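Local coordinates for 5-formaminoimidazole-4-carboxamide-1-(Beta)-D-ribofuranosyl 5'-monophosphate synthetase (Thermococcus kodakarensis, PDB 2PBZ), which takes part in IMP biosynthesis as the ATP-binding ligase PurP, probably making the formamido nucleotide FAICAR from AICAR and formate, at the interface of chains A and B. Coordinates in Å, arbitrary orientation; residue numbers count along the deposited sequence, not the author numbering. Chains: chain A/B, Hypothetical protein.

The interface of chains A and B. Residues chain A 193, 195, 212-213; chain B 169, 171, 217, 219, 223, 256.
Strand 211-216 of chain A, with the end of strand 183-194 and the loop after it, packs against chain B's short strand 218-219, the one-turn helix 221-223, the start of strand 170-178 and the loops carrying B:Val169, B:Ile217 and B:Tyr256. A:Val212 is the central knob, with 75 Å² of surface hidden by chain B. Each of its methyls has its own nearest partner, though B:Tyr256 and B:Val169 touch both. CG1, set opposite the backbone N (chi1 -166°), sits obliquely above and beyond the CD2 edge of the B:Tyr256 ring, 3.6 Å from CD2, as the two side chains slide past each other in opposite directions. Roughly at right angles to that direction, CG1 also meets CD1 of B:Leu171 at 3.7 Å, the two side chains crossing at a slant. CG2 meets CG1 of B:Val169 tip to tip, 3.6 Å apart. That B:Val169 methyl stands between its own backbone N and carbonyl carbon (chi1 66°), while CG2 of the same residue turns to A:Val193 CG1, 3.7 Å away. A:Val193 is thus shared: its CG2 branch packs on CD1 of B:Ile217 at 3.6 Å, the side chains run nearly perpendicular, and CD1 reaches both valine methyls. B:Leu219 brings CD1 to 3.3 Å from the carbonyl O of A:Val212, and B:Leu223 CD1 lies near the same oxygen. A:Gly213 pairs with B:Leu219 in an antiparallel beta bridge, their CA atoms 3.9 Å apart; its lack of a side chain probably eases this approach. A:Ile195 adds a looser contact near the B:Tyr256 ring edge. A:Val193 and A:Val212 thus fit against a cluster of chain B side chains beside a short backbone pairing, a hydrophobic patch that may help hold PurP subunits together in the trimeric deposited assembly.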
ATOM      1  N   VAL A 193      10.821  -0.912  -2.219  1.00 45.01           N
ATOM      2  CA  VAL A 193      10.898   0.476  -2.655  1.00 46.33           C
ATOM      3  C   VAL A 193      12.404   0.705  -2.734  1.00 47.57           C
ATOM      4  O   VAL A 193      13.088   0.759  -1.721  1.00 46.17           O
ATOM      5  CB  VAL A 193      10.253   1.478  -1.654  1.00 45.24           C
ATOM      6  CG1 VAL A 193      10.375   2.911  -2.204  1.00 45.75           C
ATOM      7  CG2 VAL A 193       8.797   1.143  -1.450  1.00 44.66           C
ATOM      8  N   ILE A 195      15.935   2.775  -4.483  1.00 55.97           N
ATOM      9  CA  ILE A 195      16.296   4.133  -4.806  1.00 59.10           C
ATOM     10  C   ILE A 195      16.316   4.193  -6.314  1.00 60.10           C
ATOM     11  O   ILE A 195      16.393   5.260  -6.915  1.00 59.74           O
ATOM     12  CB  ILE A 195      17.641   4.535  -4.157  1.00 60.01           C
ATOM     13  CG1 ILE A 195      18.839   4.019  -4.922  1.00 60.93           C
ATOM     14  CG2 ILE A 195      17.708   3.949  -2.768  1.00 60.18           C
ATOM     15  CD1 ILE A 195      20.124   4.207  -4.119  1.00 62.45           C
ATOM     16  N   VAL A 212      14.732   1.038   0.421  1.00 46.10           N
ATOM     17  CA  VAL A 212      14.461   2.161   1.293  1.00 44.20           C
ATOM     18  C   VAL A 212      13.258   1.768   2.154  1.00 44.22           C
ATOM     19  O   VAL A 212      13.157   2.147   3.317  1.00 45.47           O
ATOM     20  CB  VAL A 212      14.113   3.416   0.458  1.00 42.71           C
ATOM     21  CG1 VAL A 212      14.175   4.655   1.325  1.00 41.67           C
ATOM     22  CG2 VAL A 212      15.051   3.522  -0.720  1.00 41.36           C
ATOM     23  N   GLY A 213      12.350   1.000   1.558  1.00 44.06           N
ATOM     24  CA  GLY A 213      11.144   0.570   2.249  1.00 42.10           C
ATOM     25  C   GLY A 213      10.433  -0.584   1.564  1.00 41.81           C
ATOM     26  O   GLY A 213      10.987  -1.239   0.681  1.00 39.76           O
TER
ATOM     27  N   VAL B 169      13.507   7.935  -4.711  1.00 52.95           N
ATOM     28  CA  VAL B 169      12.412   7.904  -3.764  1.00 51.64           C
ATOM     29  C   VAL B 169      12.242   9.118  -2.856  1.00 50.52           C
ATOM     30  O   VAL B 169      13.154   9.508  -2.121  1.00 51.05           O
ATOM     31  CB  VAL B 169      12.464   6.632  -2.884  1.00 52.19           C
ATOM     32  CG1 VAL B 169      13.685   6.648  -1.988  1.00 51.81           C
ATOM     33  CG2 VAL B 169      11.176   6.542  -2.049  1.00 53.32           C
ATOM     34  N   LEU B 171      10.213  10.616   0.216  1.00 43.40           N
ATOM     35  CA  LEU B 171       9.504  10.187   1.400  1.00 41.58           C
ATOM     36  C   LEU B 171       8.905  11.323   2.187  1.00 40.83           C
ATOM     37  O   LEU B 171       9.528  12.354   2.407  1.00 41.28           O
ATOM     38  CB  LEU B 171      10.466   9.382   2.273  1.00 41.02           C
ATOM     39  CG  LEU B 171      11.109   8.221   1.502  1.00 42.38           C
ATOM     40  CD1 LEU B 171      12.326   7.717   2.256  1.00 41.14           C
ATOM     41  CD2 LEU B 171      10.078   7.109   1.268  1.00 39.02           C
ATOM     42  N   ILE B 217       3.930   3.502   2.830  1.00 44.43           N
ATOM     43  CA  ILE B 217       5.162   2.729   2.652  1.00 45.51           C
ATOM     44  C   ILE B 217       5.837   2.412   3.982  1.00 45.60           C
ATOM     45  O   ILE B 217       5.958   3.282   4.846  1.00 45.97           O
ATOM     46  CB  ILE B 217       6.172   3.471   1.720  1.00 45.52           C
ATOM     47  CG1 ILE B 217       7.591   3.001   1.996  1.00 45.45           C
ATOM     48  CG2 ILE B 217       6.088   4.972   1.924  1.00 46.92           C
ATOM     49  CD1 ILE B 217       8.616   3.694   1.139  1.00 47.18           C
ATOM     50  N   LEU B 219       8.909   2.011   5.744  1.00 45.32           N
ATOM     51  CA  LEU B 219      10.312   2.381   5.627  1.00 43.52           C
ATOM     52  C   LEU B 219      11.258   1.374   6.276  1.00 43.41           C
ATOM     53  O   LEU B 219      10.914   0.753   7.282  1.00 43.86           O
ATOM     54  CB  LEU B 219      10.525   3.745   6.272  1.00 43.14           C
ATOM     55  CG  LEU B 219      11.825   4.436   5.869  1.00 43.99           C
ATOM     56  CD1 LEU B 219      11.701   4.937   4.433  1.00 41.91           C
ATOM     57  CD2 LEU B 219      12.115   5.581   6.824  1.00 43.03           C
ATOM     58  N   LEU B 223      16.354   3.418   9.239  1.00 43.24           N
ATOM     59  CA  LEU B 223      16.315   4.844   8.904  1.00 42.92           C
ATOM     60  C   LEU B 223      15.430   5.669   9.827  1.00 41.54           C
ATOM     61  O   LEU B 223      15.585   6.879   9.907  1.00 41.81           O
ATOM     62  CB  LEU B 223      15.805   5.041   7.482  1.00 43.43           C
ATOM     63  CG  LEU B 223      16.470   4.276   6.339  1.00 45.00           C
ATOM     64  CD1 LEU B 223      15.557   4.308   5.119  1.00 43.94           C
ATOM     65  CD2 LEU B 223      17.831   4.889   6.037  1.00 44.83           C
ATOM     66  N   TYR B 256      15.539  10.853  -0.747  1.00 49.64           N
ATOM     67  CA  TYR B 256      16.525   9.908  -0.275  1.00 52.42           C
ATOM     68  C   TYR B 256      17.509   9.563  -1.396  1.00 54.75           C
ATOM     69  O   TYR B 256      17.171   8.919  -2.387  1.00 54.21           O
ATOM     70  CB  TYR B 256      15.865   8.658   0.308  1.00 51.35           C
ATOM     71  CG  TYR B 256      16.830   7.835   1.120  1.00 51.91           C
ATOM     72  CD1 TYR B 256      17.460   8.372   2.239  1.00 51.25           C
ATOM     73  CD2 TYR B 256      17.147   6.526   0.749  1.00 52.39           C
ATOM     74  CE1 TYR B 256      18.391   7.629   2.973  1.00 51.04           C
ATOM     75  CE2 TYR B 256      18.081   5.769   1.476  1.00 52.08           C
ATOM     76  CZ  TYR B 256      18.701   6.328   2.588  1.00 52.24           C
ATOM     77  OH  TYR B 256      19.627   5.590   3.300  1.00 51.34           O
TER